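Local atomic coordinates of catechol 1,2-dioxygenase (Pseudomonas putida, PDB entry 2AZQ), a protein that probably catalyses the iron(III)-dependent intradiol cleavage of catechol by O2 to cis,cis-muconate, the first step of its branch of the beta-ketoadipate pathway. Residues N63-R68 / G203-C208; D153-N158 / H223-A228; P219-F224 / T235-F240. One frame throughout, in Å; residues are numbered along the deposited sequence.

From the N terminus, helix 52-68 is the first element to take part in a contact, and its C-terminal part packs against helix 204-212. Interaction 1 joins the two and closes a loop that takes in strands 132-140, 151-155, 176-180 and 186-192. Strand 151-155 lies inside that loop, but its partner, strand 217-227, lies beyond it. Interactions 1 and 2 therefore cross along the chain. Interaction 3 is the hairpin of strands 217-227 and 234-240, and it follows interaction 1 in series. Interactions 2 and 3 share His-223 and Phe-224, so strand 217-227 is the middle strand of three. Both touch the iron. Interaction 1 lies apart and ties the N-terminal helices to the catalytic domain.

Interaction 1: N63-R68 / G203-C208; sequences NRLGGR and GPTQEC
The N-terminal helical region meets the catalytic domain where the C-terminal part of helix 52-68 packs against the first turn of helix 204-212. Pro-204 fills the middle of the contact, and Gly-203 is the N-cap residue before it. The proline ring is touched at three atoms. Its CB meets Leu-65 CD1 at 3.4 Å. CG lies near the backbone O of Arg-64, and CD meets Arg-68 CG at 3.6 Å. Leu-65 CG is anti to the backbone N (chi1 -176°), which carries CD1 toward the proline.

Beside the proline, Arg-64 grips Glu-207 end-on in a salt bridge. NH1 of Arg-64 bonds to OE1 of Glu-207 at 3.1 Å, and NH2 to its OE2 at 2.9 Å. The guanidinium and carboxylate planes are 22° apart, and OE2 is met from above the carboxylate plane. Arg-64 NE has a second acidic partner, Asp-60, which would help to hold the guanidinium in place. Thr-205 turns its hydroxyl to Glu-70. Glu-207 also lines the pocket of the bound phospholipid. Two helices meeting at a proline, with a charged pair beside it, form this interface between the helical region and the catalytic domain of an intradiol dioxygenase.

Interaction 2: D153-N158 / H223-A228; sequences DLWHAN and HFFISA. With FE (Fe (III) ion), chain B.
Residues 153-155 and 223-225 pair as antiparallel strands, with Asp-153 opposite Phe-225, Leu-154 opposite Phe-224 and Trp-155 opposite His-223. The first and last are hydrogen-bonded pairs. Asp-153 N reaches Phe-225 O at 2.8 Å, and His-223 N reaches Trp-155 O at 3.0 Å. The return bond from Trp-155 N to His-223 O is weak.

Trp-155, His-223 and Phe-225 form an aromatic cluster on one face of the sheet. Trp-155 CG sits between the backbone N and the carbonyl carbon (chi1 64°), which lays the indole against the CB and ring of His-223. His-223 CB stands over the six-membered ring of Trp-155, 3.3 Å from its centroid. The imidazole forms an offset stack with the five-membered ring, with centroids 4.3 Å apart and planes at 12°. The far edge of the indole points at the face of Phe-225, and CH2 lies over the centre of that ring.

This sheet belongs to the beta core of the intradiol dioxygenase domain, and the cluster includes a ligand of its iron site. His-223 NE2 binds the iron at 2.0 Å; Tyr-163, Tyr-197 and His-221 are the other protein ligands. Trp-155 is thus a second-shell residue that supports one face of a ligand ring.

Asp-153 sits beside Phe-225, CB to CB, and its OD2 bonds to the hydroxyl of Tyr-110. On the other face, Leu-154 CD1 meets Phe-224 CE2 at 3.9 Å.

Interaction 3: P219-F224 / T235-F240; sequences PAHVHF and TTQINF. With FE (Fe (III) ion), chain B.
Gln-237 reaches across to His-221 and His-223, on the face of this beta hairpin that carries the iron. Its CB lies near the backbone O of Val-222. CG comes alongside His-223 ND1, and the chain runs on extended (chi2 180°) to bring the amide up against both imidazoles. CD is near His-221 CD2. OE1 of Gln-237 then lies over one face of the His-221 ring, 3.4 Å from CG of that ring. The amide and the ring are within 21° of parallel. The hydrogen bond of OE1 goes to Arg-218 NH2. NE2 of Gln-237 comes 3.3 Å from His-223 CE1, with the amide at 74° to that ring, and has a weak bond to the backbone O of Ile-105.

The two histidines converge on the iron. NE2 of His-221 binds it at 2.4 Å, and His-223 is the neighbouring ligand. The edge of His-221 at CD2 stands over one face of the His-223 ring. His-221 ND1 gives its N-H to Pro-219 O at 2.6 Å. The bond is nearly straight, at 165°, and the acceptor lies in the ring plane, which fixes the rotation of the imidazole.

The backbones pair antiparallel from His-221 with Asn-239 to Phe-224 with Thr-236, and Phe-240 N adds a bond to Ala-220 O. The other face of the hairpin is largely apolar. Phe-224 CE1 meets CG1 and CD1 of Ile-238, and Val-222 CG2 meets the edge of Phe-240 at CE1, 3.5 Å away.

Tyr-163 and Tyr-197 complete the protein ligands, the two-tyrosine, two-histidine set of intradiol dioxygenases. The Pro-219 carbonyl holds the N-H of ND1, with NE2 on the iron, and would probably make His-221 a somewhat stronger electron donor to the ferric ion.

Interaction 1: N63-R68 / G203-C208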
ATOM      1  N   ASN A  63      -0.072   4.989   1.738  1.00  4.84           N
ATOM      2  CA  ASN A  63       0.844   5.052   2.860  1.00  4.64           C
ATOM      3  C   ASN A  63       0.059   4.908   4.122  1.00  4.45           C
ATOM      4  O   ASN A  63       0.495   4.239   5.048  1.00  4.41           O
ATOM      5  CB  ASN A  63       1.608   6.364   2.943  1.00  5.03           C
ATOM      6  CG  ASN A  63       2.864   6.338   2.127  1.00  5.61           C
ATOM      7  OD1 ASN A  63       3.515   5.294   2.000  1.00  2.78           O
ATOM      8  ND2 ASN A  63       3.233   7.491   1.584  1.00  6.50           N
ATOM      9  N   ARG A  64      -1.103   5.539   4.170  1.00  3.30           N
ATOM     10  CA  ARG A  64      -1.914   5.455   5.366  1.00  5.16           C
ATOM     11  C   ARG A  64      -2.530   4.062   5.526  1.00  6.55           C
ATOM     12  O   ARG A  64      -2.651   3.575   6.665  1.00  6.17           O
ATOM     13  CB  ARG A  64      -2.959   6.580   5.357  1.00  4.93           C
ATOM     14  CG  ARG A  64      -2.239   7.916   5.204  1.00  6.57           C
ATOM     15  CD  ARG A  64      -3.079   9.176   5.207  1.00  7.87           C
ATOM     16  NE  ARG A  64      -4.019   9.313   4.104  1.00 10.65           N
ATOM     17  CZ  ARG A  64      -5.253   8.815   4.092  1.00 13.50           C
ATOM     18  NH1 ARG A  64      -5.718   8.130   5.130  1.00 12.66           N
ATOM     19  NH2 ARG A  64      -6.041   9.028   3.043  1.00 15.23           N
ATOM     20  N   LEU A  65      -2.879   3.404   4.406  1.00  6.07           N
ATOM     21  CA  LEU A  65      -3.458   2.072   4.503  1.00  6.47           C
ATOM     22  C   LEU A  65      -2.386   1.189   5.059  1.00  6.66           C
ATOM     23  O   LEU A  65      -2.656   0.301   5.861  1.00  6.92           O
ATOM     24  CB  LEU A  65      -3.887   1.492   3.153  1.00  6.93           C
ATOM     25  CG  LEU A  65      -4.567   0.151   3.482  1.00  7.19           C
ATOM     26  CD1 LEU A  65      -5.882   0.453   4.228  1.00  7.19           C
ATOM     27  CD2 LEU A  65      -4.822  -0.679   2.247  1.00  7.46           C
ATOM     28  N   GLY A  66      -1.158   1.435   4.623  1.00  6.46           N
ATOM     29  CA  GLY A  66      -0.041   0.653   5.111  1.00  4.63           C
ATOM     30  C   GLY A  66       0.240   0.886   6.582  1.00  4.39           C
ATOM     31  O   GLY A  66       0.363  -0.067   7.347  1.00  5.44           O
ATOM     32  N   GLY A  67       0.342   2.148   6.982  1.00  5.70           N
ATOM     33  CA  GLY A  67       0.622   2.475   8.373  1.00  7.48           C
ATOM     34  C   GLY A  67      -0.440   2.210   9.448  1.00  8.82           C
ATOM     35  O   GLY A  67      -0.156   2.406  10.620  1.00  9.65           O
ATOM     36  N   ARG A  68      -1.660   1.831   9.078  1.00  9.08           N
ATOM     37  CA  ARG A  68      -2.699   1.498  10.066  1.00 11.39           C
ATOM     38  C   ARG A  68      -2.713  -0.034  10.016  1.00 10.51           C
ATOM     39  O   ARG A  68      -3.275  -0.731  10.881  1.00  6.51           O
ATOM     40  CB  ARG A  68      -4.082   2.056   9.654  1.00 14.19           C
ATOM     41  CG  ARG A  68      -4.283   3.540   9.905  1.00 20.66           C
ATOM     42  CD  ARG A  68      -4.669   3.813  11.358  1.00 27.46           C
ATOM     43  NE  ARG A  68      -4.234   5.137  11.819  1.00 33.09           N
ATOM     44  CZ  ARG A  68      -4.897   6.288  11.680  1.00 35.40           C
ATOM     45  NH1 ARG A  68      -6.083   6.327  11.075  1.00 35.38           N
ATOM     46  NH2 ARG A  68      -4.358   7.416  12.159  1.00 35.86           N
ATOM     47  N   GLY A 203     -10.627   5.165   9.912  1.00 17.59           N
ATOM     48  CA  GLY A 203      -9.513   4.415   9.369  1.00 13.87           C
ATOM     49  C   GLY A 203      -9.529   4.425   7.850  1.00 12.37           C
ATOM     50  O   GLY A 203     -10.564   4.720   7.237  1.00 11.62           O
ATOM     51  N   PRO A 204      -8.417   4.038   7.213  1.00 10.19           N
ATOM     52  CA  PRO A 204      -8.274   4.007   5.754  1.00  9.75           C
ATOM     53  C   PRO A 204      -9.331   3.173   5.023  1.00  9.65           C
ATOM     54  O   PRO A 204      -9.877   3.607   3.997  1.00  9.17           O
ATOM     55  CB  PRO A 204      -6.860   3.444   5.562  1.00 10.08           C
ATOM     56  CG  PRO A 204      -6.150   3.885   6.825  1.00 10.45           C
ATOM     57  CD  PRO A 204      -7.204   3.497   7.843  1.00  9.53           C
ATOM     58  N   THR A 205      -9.605   1.977   5.532  1.00  7.16           N
ATOM     59  CA  THR A 205     -10.594   1.114   4.906  1.00  7.65           C
ATOM     60  C   THR A 205     -11.976   1.782   4.800  1.00  7.54           C
ATOM     61  O   THR A 205     -12.560   1.898   3.718  1.00  8.29           O
ATOM     62  CB  THR A 205     -10.722  -0.186   5.680  1.00  8.03           C
ATOM     63  OG1 THR A 205      -9.437  -0.821   5.730  1.00 10.91           O
ATOM     64  CG2 THR A 205     -11.740  -1.106   5.026  1.00  6.56           C
ATOM     65  N   GLN A 206     -12.493   2.240   5.926  1.00  7.37           N
ATOM     66  CA  GLN A 206     -13.792   2.881   5.941  1.00  6.93           C
ATOM     67  C   GLN A 206     -13.811   4.158   5.096  1.00  5.99           C
ATOM     68  O   GLN A 206     -14.801   4.462   4.438  1.00  5.07           O
ATOM     69  CB  GLN A 206     -14.205   3.201   7.387  1.00  8.48           C
ATOM     70  CG  GLN A 206     -15.607   3.713   7.480  1.00  9.95           C
ATOM     71  CD  GLN A 206     -16.594   2.730   6.863  1.00 13.09           C
ATOM     72  OE1 GLN A 206     -17.410   3.099   6.015  1.00 12.88           O
ATOM     73  NE2 GLN A 206     -16.522   1.464   7.290  1.00 14.41           N
ATOM     74  N   GLU A 207     -12.728   4.922   5.087  1.00  6.34           N
ATOM     75  CA  GLU A 207     -12.803   6.128   4.291  1.00  6.93           C
ATOM     76  C   GLU A 207     -12.971   5.725   2.844  1.00  7.58           C
ATOM     77  O   GLU A 207     -13.638   6.444   2.092  1.00 11.75           O
ATOM     78  CB  GLU A 207     -11.608   7.071   4.530  1.00  4.14           C
ATOM     79  CG  GLU A 207     -10.511   7.068   3.533  1.00  7.26           C
ATOM     80  CD  GLU A 207      -9.348   7.957   3.984  1.00 10.75           C
ATOM     81  OE1 GLU A 207      -8.803   7.725   5.096  1.00 11.16           O
ATOM     82  OE2 GLU A 207      -8.961   8.881   3.233  1.00 10.97           O
ATOM     83  N   CYS A 208     -12.430   4.572   2.447  1.00  5.00           N
ATOM     84  CA  CYS A 208     -12.621   4.141   1.072  1.00  4.05           C
ATOM     85  C   CYS A 208     -14.084   3.716   0.861  1.00  4.08           C
ATOM     86  O   CYS A 208     -14.763   4.208  -0.042  1.00  5.23           O
ATOM     87  CB  CYS A 208     -11.702   2.979   0.718  1.00  3.67           C
ATOM     88  SG  CYS A 208     -11.959   2.467  -1.000  1.00  6.03           S
TER

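Interaction 2: D153-N158 / H223-A228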
ATOM      1  N   ASP A 153      -8.985 -24.887  15.511  1.00  2.00           N
ATOM      2  CA  ASP A 153      -8.350 -23.618  15.889  1.00  2.00           C
ATOM      3  C   ASP A 153      -9.366 -22.470  15.760  1.00  2.57           C
ATOM      4  O   ASP A 153      -9.670 -22.064  14.632  1.00  3.00           O
ATOM      5  CB  ASP A 153      -7.217 -23.356  14.920  1.00  2.00           C
ATOM      6  CG  ASP A 153      -6.134 -22.508  15.503  1.00  3.29           C
ATOM      7  OD1 ASP A 153      -6.472 -21.578  16.275  1.00  4.19           O
ATOM      8  OD2 ASP A 153      -4.953 -22.767  15.152  1.00  2.00           O
ATOM      9  N   LEU A 154      -9.863 -21.931  16.879  1.00  2.00           N
ATOM     10  CA  LEU A 154     -10.872 -20.870  16.801  1.00  2.00           C
ATOM     11  C   LEU A 154     -10.605 -19.553  17.518  1.00  2.00           C
ATOM     12  O   LEU A 154      -9.993 -19.507  18.584  1.00  2.00           O
ATOM     13  CB  LEU A 154     -12.244 -21.392  17.276  1.00  2.00           C
ATOM     14  CG  LEU A 154     -12.523 -21.702  18.764  1.00  2.21           C
ATOM     15  CD1 LEU A 154     -13.988 -22.138  18.881  1.00  2.07           C
ATOM     16  CD2 LEU A 154     -11.594 -22.772  19.317  1.00  2.00           C
ATOM     17  N   TRP A 155     -11.096 -18.473  16.919  1.00  2.14           N
ATOM     18  CA  TRP A 155     -10.937 -17.136  17.484  1.00  2.01           C
ATOM     19  C   TRP A 155     -12.166 -16.290  17.153  1.00  2.00           C
ATOM     20  O   TRP A 155     -12.750 -16.460  16.089  1.00  2.37           O
ATOM     21  CB  TRP A 155      -9.642 -16.488  16.956  1.00  2.00           C
ATOM     22  CG  TRP A 155      -9.544 -16.196  15.462  1.00  2.00           C
ATOM     23  CD1 TRP A 155      -9.632 -14.963  14.868  1.00  2.00           C
ATOM     24  CD2 TRP A 155      -9.236 -17.123  14.391  1.00  2.00           C
ATOM     25  NE1 TRP A 155      -9.395 -15.058  13.511  1.00  2.00           N
ATOM     26  CE2 TRP A 155      -9.150 -16.366  13.189  1.00  2.00           C
ATOM     27  CE3 TRP A 155      -9.024 -18.506  14.330  1.00  2.00           C
ATOM     28  CZ2 TRP A 155      -8.865 -16.943  11.948  1.00  2.00           C
ATOM     29  CZ3 TRP A 155      -8.739 -19.080  13.082  1.00  2.79           C
ATOM     30  CH2 TRP A 155      -8.664 -18.292  11.912  1.00  2.00           C
ATOM     31  N   HIS A 156     -12.583 -15.421  18.074  1.00  2.00           N
ATOM     32  CA  HIS A 156     -13.741 -14.560  17.831  1.00  2.51           C
ATOM     33  C   HIS A 156     -13.705 -13.329  18.709  1.00  2.90           C
ATOM     34  O   HIS A 156     -12.962 -13.290  19.705  1.00  4.38           O
ATOM     35  CB  HIS A 156     -15.068 -15.327  18.008  1.00  2.85           C
ATOM     36  CG  HIS A 156     -15.433 -15.659  19.432  1.00  3.71           C
ATOM     37  ND1 HIS A 156     -15.921 -14.722  20.321  1.00  3.59           N
ATOM     38  CD2 HIS A 156     -15.444 -16.841  20.098  1.00  4.07           C
ATOM     39  CE1 HIS A 156     -16.216 -15.309  21.467  1.00  2.00           C
ATOM     40  NE2 HIS A 156     -15.937 -16.595  21.360  1.00  4.00           N
ATOM     41  N   ALA A 157     -14.483 -12.318  18.320  1.00  2.00           N
ATOM     42  CA  ALA A 157     -14.538 -11.067  19.056  1.00  2.00           C
ATOM     43  C   ALA A 157     -15.286 -11.219  20.372  1.00  2.00           C
ATOM     44  O   ALA A 157     -15.994 -12.192  20.593  1.00  2.00           O
ATOM     45  CB  ALA A 157     -15.192 -10.002  18.222  1.00  2.00           C
ATOM     46  N   ASN A 158     -15.098 -10.243  21.248  1.00  3.72           N
ATOM     47  CA  ASN A 158     -15.755 -10.227  22.533  1.00  5.53           C
ATOM     48  C   ASN A 158     -17.046  -9.375  22.425  1.00  8.68           C
ATOM     49  O   ASN A 158     -17.448  -8.995  21.313  1.00  9.86           O
ATOM     50  CB  ASN A 158     -14.784  -9.695  23.589  1.00  4.14           C
ATOM     51  CG  ASN A 158     -14.444  -8.226  23.412  1.00  3.97           C
ATOM     52  OD1 ASN A 158     -14.803  -7.593  22.425  1.00  5.49           O
ATOM     53  ND2 ASN A 158     -13.737  -7.682  24.384  1.00  2.85           N
ATOM     54  N   HIS A 223     -14.352 -17.670  13.856  1.00  2.00           N
ATOM     55  CA  HIS A 223     -13.401 -18.198  12.836  1.00  4.72           C
ATOM     56  C   HIS A 223     -12.841 -19.610  13.131  1.00  5.97           C
ATOM     57  O   HIS A 223     -12.575 -19.968  14.283  1.00  6.53           O
ATOM     58  CB  HIS A 223     -12.198 -17.242  12.745  1.00  3.11           C
ATOM     59  CG  HIS A 223     -12.532 -15.841  12.341  1.00  3.32           C
ATOM     60  ND1 HIS A 223     -12.674 -15.444  11.029  1.00  2.88           N
ATOM     61  CD2 HIS A 223     -12.750 -14.736  13.093  1.00  2.26           C
ATOM     62  CE1 HIS A 223     -12.968 -14.156  10.992  1.00  2.55           C
ATOM     63  NE2 HIS A 223     -13.020 -13.704  12.232  1.00  2.46           N
ATOM     64  N   PHE A 224     -12.686 -20.417  12.090  1.00  5.16           N
ATOM     65  CA  PHE A 224     -12.109 -21.743  12.286  1.00  4.74           C
ATOM     66  C   PHE A 224     -11.031 -22.139  11.321  1.00  5.89           C
ATOM     67  O   PHE A 224     -11.093 -21.844  10.122  1.00  7.55           O
ATOM     68  CB  PHE A 224     -13.139 -22.877  12.213  1.00  2.54           C
ATOM     69  CG  PHE A 224     -14.169 -22.835  13.278  1.00  2.87           C
ATOM     70  CD1 PHE A 224     -15.308 -22.061  13.123  1.00  2.00           C
ATOM     71  CD2 PHE A 224     -14.012 -23.592  14.437  1.00  2.00           C
ATOM     72  CE1 PHE A 224     -16.284 -22.046  14.098  1.00  2.00           C
ATOM     73  CE2 PHE A 224     -14.977 -23.582  15.416  1.00  2.24           C
ATOM     74  CZ  PHE A 224     -16.126 -22.807  15.245  1.00  2.00           C
ATOM     75  N   PHE A 225     -10.036 -22.818  11.876  1.00  5.81           N
ATOM     76  CA  PHE A 225      -8.927 -23.405  11.123  1.00  5.14           C
ATOM     77  C   PHE A 225      -9.116 -24.855  11.576  1.00  4.32           C
ATOM     78  O   PHE A 225      -9.062 -25.139  12.773  1.00  2.45           O
ATOM     79  CB  PHE A 225      -7.579 -22.889  11.614  1.00  4.12           C
ATOM     80  CG  PHE A 225      -7.018 -21.777  10.807  1.00  2.00           C
ATOM     81  CD1 PHE A 225      -5.912 -21.067  11.268  1.00  2.00           C
ATOM     82  CD2 PHE A 225      -7.561 -21.435   9.590  1.00  2.00           C
ATOM     83  CE1 PHE A 225      -5.356 -20.020  10.522  1.00  2.00           C
ATOM     84  CE2 PHE A 225      -7.002 -20.383   8.843  1.00  3.07           C
ATOM     85  CZ  PHE A 225      -5.900 -19.681   9.316  1.00  2.00           C
ATOM     86  N   ILE A 226      -9.400 -25.748  10.640  1.00  3.83           N
ATOM     87  CA  ILE A 226      -9.628 -27.140  10.991  1.00  5.13           C
ATOM     88  C   ILE A 226      -8.726 -28.013  10.135  1.00  4.85           C
ATOM     89  O   ILE A 226      -8.652 -27.879   8.908  1.00  4.39           O
ATOM     90  CB  ILE A 226     -11.134 -27.486  10.858  1.00  6.22           C
ATOM     91  CG1 ILE A 226     -11.914 -26.490  11.736  1.00 11.00           C
ATOM     92  CG2 ILE A 226     -11.412 -28.918  11.334  1.00  8.19           C
ATOM     93  CD1 ILE A 226     -13.281 -26.886  12.205  1.00  8.23           C
ATOM     94  N   SER A 227      -8.011 -28.900  10.803  1.00  4.16           N
ATOM     95  CA  SER A 227      -7.068 -29.725  10.105  1.00  5.17           C
ATOM     96  C   SER A 227      -6.836 -31.000  10.873  1.00  6.20           C
ATOM     97  O   SER A 227      -6.969 -31.023  12.077  1.00  6.08           O
ATOM     98  CB  SER A 227      -5.772 -28.923   9.905  1.00  3.24           C
ATOM     99  OG  SER A 227      -5.325 -28.346  11.122  1.00  2.00           O
ATOM    100  N   ALA A 228      -6.530 -32.066  10.148  1.00  8.79           N
ATOM    101  CA  ALA A 228      -6.307 -33.376  10.737  1.00 11.49           C
ATOM    102  C   ALA A 228      -5.333 -34.183   9.893  1.00 13.34           C
ATOM    103  O   ALA A 228      -5.395 -34.176   8.656  1.00 11.79           O
ATOM    104  CB  ALA A 228      -7.644 -34.136  10.879  1.00  9.46           C
TER
HETATM  105 FE    FE B 400     -13.515 -11.766  12.199  1.00 16.50          FE

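Interaction 3: P219-F224 / T235-F240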
ATOM      1  N   PRO A 219     -21.276  -9.472  10.419  1.00  6.73           N
ATOM      2  CA  PRO A 219     -22.174 -10.178  11.347  1.00  4.16           C
ATOM      3  C   PRO A 219     -21.352 -10.876  12.431  1.00  2.33           C
ATOM      4  O   PRO A 219     -20.166 -11.128  12.257  1.00  2.00           O
ATOM      5  CB  PRO A 219     -22.852 -11.219  10.450  1.00  2.51           C
ATOM      6  CG  PRO A 219     -22.659 -10.648   9.052  1.00  5.41           C
ATOM      7  CD  PRO A 219     -21.234 -10.195   9.142  1.00  6.68           C
ATOM      8  N   ALA A 220     -21.992 -11.200  13.543  1.00  2.78           N
ATOM      9  CA  ALA A 220     -21.306 -11.923  14.604  1.00  2.92           C
ATOM     10  C   ALA A 220     -20.884 -13.297  14.024  1.00  3.51           C
ATOM     11  O   ALA A 220     -21.690 -14.014  13.400  1.00  4.92           O
ATOM     12  CB  ALA A 220     -22.233 -12.105  15.789  1.00  2.00           C
ATOM     13  N   HIS A 221     -19.628 -13.669  14.218  1.00  2.14           N
ATOM     14  CA  HIS A 221     -19.168 -14.928  13.695  1.00  2.34           C
ATOM     15  C   HIS A 221     -18.054 -15.537  14.539  1.00  2.00           C
ATOM     16  O   HIS A 221     -17.640 -14.952  15.531  1.00  3.61           O
ATOM     17  CB  HIS A 221     -18.701 -14.736  12.248  1.00  3.43           C
ATOM     18  CG  HIS A 221     -17.637 -13.692  12.094  1.00  4.20           C
ATOM     19  ND1 HIS A 221     -17.921 -12.347  12.003  1.00  2.12           N
ATOM     20  CD2 HIS A 221     -16.285 -13.792  12.105  1.00  2.11           C
ATOM     21  CE1 HIS A 221     -16.791 -11.667  11.969  1.00  2.00           C
ATOM     22  NE2 HIS A 221     -15.786 -12.520  12.030  1.00  2.00           N
ATOM     23  N   VAL A 222     -17.607 -16.732  14.154  1.00  2.00           N
ATOM     24  CA  VAL A 222     -16.539 -17.401  14.876  1.00  2.00           C
ATOM     25  C   VAL A 222     -15.634 -17.981  13.815  1.00  3.25           C
ATOM     26  O   VAL A 222     -16.086 -18.684  12.934  1.00  6.75           O
ATOM     27  CB  VAL A 222     -17.079 -18.561  15.810  1.00  2.18           C
ATOM     28  CG1 VAL A 222     -15.992 -19.052  16.697  1.00  2.00           C
ATOM     29  CG2 VAL A 222     -18.226 -18.081  16.633  1.00  2.00           C
ATOM     30  N   HIS A 223     -14.352 -17.670  13.856  1.00  2.00           N
ATOM     31  CA  HIS A 223     -13.401 -18.198  12.836  1.00  4.72           C
ATOM     32  C   HIS A 223     -12.841 -19.610  13.131  1.00  5.97           C
ATOM     33  O   HIS A 223     -12.575 -19.968  14.283  1.00  6.53           O
ATOM     34  CB  HIS A 223     -12.198 -17.242  12.745  1.00  3.11           C
ATOM     35  CG  HIS A 223     -12.532 -15.841  12.341  1.00  3.32           C
ATOM     36  ND1 HIS A 223     -12.674 -15.444  11.029  1.00  2.88           N
ATOM     37  CD2 HIS A 223     -12.750 -14.736  13.093  1.00  2.26           C
ATOM     38  CE1 HIS A 223     -12.968 -14.156  10.992  1.00  2.55           C
ATOM     39  NE2 HIS A 223     -13.020 -13.704  12.232  1.00  2.46           N
ATOM     40  N   PHE A 224     -12.686 -20.417  12.090  1.00  5.16           N
ATOM     41  CA  PHE A 224     -12.109 -21.743  12.286  1.00  4.74           C
ATOM     42  C   PHE A 224     -11.031 -22.139  11.321  1.00  5.89           C
ATOM     43  O   PHE A 224     -11.093 -21.844  10.122  1.00  7.55           O
ATOM     44  CB  PHE A 224     -13.139 -22.877  12.213  1.00  2.54           C
ATOM     45  CG  PHE A 224     -14.169 -22.835  13.278  1.00  2.87           C
ATOM     46  CD1 PHE A 224     -15.308 -22.061  13.123  1.00  2.00           C
ATOM     47  CD2 PHE A 224     -14.012 -23.592  14.437  1.00  2.00           C
ATOM     48  CE1 PHE A 224     -16.284 -22.046  14.098  1.00  2.00           C
ATOM     49  CE2 PHE A 224     -14.977 -23.582  15.416  1.00  2.24           C
ATOM     50  CZ  PHE A 224     -16.126 -22.807  15.245  1.00  2.00           C
ATOM     51  N   THR A 235     -10.442 -23.454   6.147  1.00  2.00           N
ATOM     52  CA  THR A 235     -10.555 -22.154   6.776  1.00  2.00           C
ATOM     53  C   THR A 235     -12.011 -21.826   6.568  1.00  3.60           C
ATOM     54  O   THR A 235     -12.484 -21.837   5.436  1.00  3.75           O
ATOM     55  CB  THR A 235      -9.688 -21.113   6.068  1.00  2.00           C
ATOM     56  OG1 THR A 235      -8.330 -21.501   6.196  1.00  2.00           O
ATOM     57  CG2 THR A 235      -9.845 -19.721   6.680  1.00  2.00           C
ATOM     58  N   THR A 236     -12.729 -21.557   7.654  1.00  4.14           N
ATOM     59  CA  THR A 236     -14.141 -21.242   7.534  1.00  5.84           C
ATOM     60  C   THR A 236     -14.635 -20.433   8.742  1.00  6.27           C
ATOM     61  O   THR A 236     -13.867 -20.158   9.674  1.00  6.74           O
ATOM     62  CB  THR A 236     -14.968 -22.550   7.407  1.00  6.54           C
ATOM     63  OG1 THR A 236     -16.324 -22.235   7.070  1.00  6.40           O
ATOM     64  CG2 THR A 236     -14.936 -23.339   8.728  1.00  4.05           C
ATOM     65  N   GLN A 237     -15.911 -20.054   8.710  1.00  5.36           N
ATOM     66  CA  GLN A 237     -16.553 -19.281   9.781  1.00  5.44           C
ATOM     67  C   GLN A 237     -17.920 -19.885  10.069  1.00  5.11           C
ATOM     68  O   GLN A 237     -18.456 -20.624   9.242  1.00  5.54           O
ATOM     69  CB  GLN A 237     -16.805 -17.805   9.358  1.00  2.66           C
ATOM     70  CG  GLN A 237     -15.599 -16.885   9.280  1.00  6.04           C
ATOM     71  CD  GLN A 237     -15.924 -15.424   8.854  1.00  7.88           C
ATOM     72  OE1 GLN A 237     -17.051 -14.944   9.007  1.00  9.51           O
ATOM     73  NE2 GLN A 237     -14.907 -14.709   8.350  1.00  7.81           N
ATOM     74  N   ILE A 238     -18.463 -19.593  11.249  1.00  4.61           N
ATOM     75  CA  ILE A 238     -19.846 -19.957  11.579  1.00  5.80           C
ATOM     76  C   ILE A 238     -20.440 -18.545  11.726  1.00  7.32           C
ATOM     77  O   ILE A 238     -19.893 -17.747  12.483  1.00  8.93           O
ATOM     78  CB  ILE A 238     -20.033 -20.664  12.978  1.00  5.49           C
ATOM     79  CG1 ILE A 238     -19.424 -22.066  12.986  1.00  7.03           C
ATOM     80  CG2 ILE A 238     -21.515 -20.744  13.345  1.00  2.00           C
ATOM     81  CD1 ILE A 238     -19.528 -22.753  14.375  1.00  7.49           C
ATOM     82  N   ASN A 239     -21.491 -18.199  10.980  1.00  7.69           N
ATOM     83  CA  ASN A 239     -22.130 -16.891  11.158  1.00  8.56           C
ATOM     84  C   ASN A 239     -23.372 -17.122  11.994  1.00  9.92           C
ATOM     85  O   ASN A 239     -24.130 -18.046  11.717  1.00 10.98           O
ATOM     86  CB  ASN A 239     -22.612 -16.316   9.852  1.00 11.41           C
ATOM     87  CG  ASN A 239     -21.514 -16.030   8.918  1.00 12.79           C
ATOM     88  OD1 ASN A 239     -20.647 -15.212   9.209  1.00 15.14           O
ATOM     89  ND2 ASN A 239     -21.531 -16.695   7.769  1.00 13.45           N
ATOM     90  N   PHE A 240     -23.607 -16.274  12.987  1.00 10.79           N
ATOM     91  CA  PHE A 240     -24.782 -16.411  13.856  1.00 11.24           C
ATOM     92  C   PHE A 240     -26.103 -16.084  13.225  1.00  9.84           C
ATOM     93  O   PHE A 240     -26.232 -15.111  12.490  1.00  8.44           O
ATOM     94  CB  PHE A 240     -24.570 -15.585  15.102  1.00 15.02           C
ATOM     95  CG  PHE A 240     -23.624 -16.215  16.013  1.00 19.68           C
ATOM     96  CD1 PHE A 240     -22.457 -16.765  15.498  1.00 22.83           C
ATOM     97  CD2 PHE A 240     -23.945 -16.413  17.339  1.00 24.23           C
ATOM     98  CE1 PHE A 240     -21.622 -17.521  16.271  1.00 25.42           C
ATOM     99  CE2 PHE A 240     -23.119 -17.174  18.142  1.00 28.22           C
ATOM    100  CZ  PHE A 240     -21.944 -17.740  17.600  1.00 28.22           C
TER
HETATM  101 FE    FE B 400     -13.515 -11.766  12.199  1.00 16.50          FE